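Side-chain contact in ADP-ribosylation factor-binding protein GGA1 (Saccharomyces cerevisiae, PDB 5CN2), which may help regulate membrane traffic through the trans-Golgi network, and binds the small GTPases ARF1 and ARF2: residues T28-S31 and M32-R36. Sequence-based numbering, arbitrary orientation.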
# COMPACT_ATOMS: atom_id res chain seq x y z
N THR A 28 -3.81 -5.29 10.71
CA THR A 28 -4.01 -5.79 12.06
C THR A 28 -4.22 -4.65 13.05
O THR A 28 -3.76 -3.53 12.85
CB THR A 28 -2.79 -6.57 12.54
OG1 THR A 28 -1.61 -5.86 12.16
CG2 THR A 28 -2.77 -7.93 11.90
N ARG A 29 -4.92 -4.96 14.12
CA ARG A 29 -5.12 -4.00 15.18
C ARG A 29 -4.12 -4.32 16.27
O ARG A 29 -4.14 -5.41 16.81
CB ARG A 29 -6.55 -4.09 15.71
CG ARG A 29 -6.77 -3.34 17.00
CD ARG A 29 -8.24 -3.16 17.28
NE ARG A 29 -8.54 -1.75 17.46
CZ ARG A 29 -8.90 -0.92 16.49
NH1 ARG A 29 -9.03 -1.36 15.25
NH2 ARG A 29 -9.13 0.34 16.75
N GLU A 30 -3.21 -3.40 16.57
CA GLU A 30 -2.22 -3.65 17.60
C GLU A 30 -2.70 -3.23 18.98
O GLU A 30 -2.30 -3.80 19.99
CB GLU A 30 -0.92 -2.93 17.30
CG GLU A 30 -0.05 -3.60 16.24
CD GLU A 30 1.34 -3.00 16.21
OE1 GLU A 30 1.50 -1.81 16.57
OE2 GLU A 30 2.28 -3.74 15.85
N SER A 31 -3.53 -2.21 19.04
CA SER A 31 -4.00 -1.69 20.31
C SER A 31 -5.31 -1.04 20.04
O SER A 31 -5.82 -1.08 18.92
CB SER A 31 -3.01 -0.65 20.86
OG SER A 31 -3.25 0.61 20.25
N MET A 32 -5.84 -0.39 21.04
CA MET A 32 -7.10 0.30 20.89
C MET A 32 -6.99 1.53 19.98
O MET A 32 -8.01 2.00 19.47
CB MET A 32 -7.62 0.70 22.26
CG MET A 32 -9.13 0.71 22.36
SD MET A 32 -9.89 -0.92 22.19
CE MET A 32 -10.87 -1.04 23.69
N THR A 33 -5.78 2.03 19.75
CA THR A 33 -5.61 3.29 18.99
C THR A 33 -4.75 3.16 17.73
O THR A 33 -4.52 4.14 17.02
CB THR A 33 -5.03 4.39 19.91
OG1 THR A 33 -5.07 5.64 19.23
CG2 THR A 33 -3.58 4.09 20.35
N LYS A 34 -4.31 1.95 17.43
CA LYS A 34 -3.26 1.74 16.45
C LYS A 34 -3.56 0.52 15.58
O LYS A 34 -3.86 -0.56 16.10
CB LYS A 34 -1.94 1.54 17.17
CG LYS A 34 -0.72 1.63 16.29
CD LYS A 34 0.55 1.56 17.14
CE LYS A 34 1.64 2.46 16.57
NZ LYS A 34 2.99 1.82 16.63
N LEU A 35 -3.52 0.73 14.26
CA LEU A 35 -3.50 -0.33 13.26
C LEU A 35 -2.12 -0.45 12.63
O LEU A 35 -1.38 0.54 12.56
CB LEU A 35 -4.49 -0.03 12.13
CG LEU A 35 -5.93 0.30 12.48
CD1 LEU A 35 -6.75 0.50 11.21
CD2 LEU A 35 -6.55 -0.79 13.33
N ARG A 36 -1.79 -1.65 12.16
CA ARG A 36 -0.54 -1.91 11.47
C ARG A 36 -0.86 -2.34 10.04
O ARG A 36 -1.68 -3.23 9.84
CB ARG A 36 0.22 -3.00 12.17
CG ARG A 36 1.66 -3.11 11.72
CD ARG A 36 2.59 -3.37 12.89
NE ARG A 36 3.96 -3.67 12.45
CZ ARG A 36 4.32 -4.81 11.87
NH1 ARG A 36 3.43 -5.77 11.63
NH2 ARG A 36 5.59 -4.98 11.50
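Lys34 O is gripped by two successive backbone N-H groups across the turn: Glu30 N donates to it at 3.0 Å, and Ser31 N adds a weak bond. This shared acceptor ties the turn to strand 34-43 in the hairpin that strand 21-29 makes with it. Away from the turn, Arg29 and Leu35 form a non-hydrogen-bonded pair, then Thr28 and Arg36 an antiparallel hydrogen-bonded one, with Arg36 N to Thr28 O at 2.8 Å. Inside the turn, Ser31 OG accepts from Thr33 N at 2.9 Å with a nearly straight N-H...O angle of 163°. Its chi1 of 82° sets the hydroxyl between the backbone N and the carbonyl carbon, which turns it toward the amides ahead, the bond of an ST turn.

Arg29 reaches over the turn from the Leu35 side. With CG anti to the backbone N and a bend at chi3, its guanidinium meets Met32 O at an edge, where NH2 makes a weak hydrogen bond of 3.4 Å. NH2 has a stronger partner in Val93 O of helix 91-94, while NH1 lies 3.2 Å from Leu35 CD2 and makes a weak bond to Ile125 O at the chain end. Replacing this arginine by an alanine would probably leave the carbonyls of Met32 and Val93 without its donor and one side of Leu35 CD2 uncovered.

Glu30 lies alongside Lys34 and crosses Arg36. Its OE1 is 3.9 Å from Lys34 NZ and its OE2 is 3.8 Å from Arg36 NE, both long salt bridges. Although the carboxylate and guanidinium planes are only 7° apart, OE2 lies off to one side of the guanidinium plane and receives none of its N-H groups. Directed main-chain bonds and the Ser31 bond thus hold this hairpin end of the GAE domain's beta-sandwich, whereas the Glu30 network probably contributes mainly through charge.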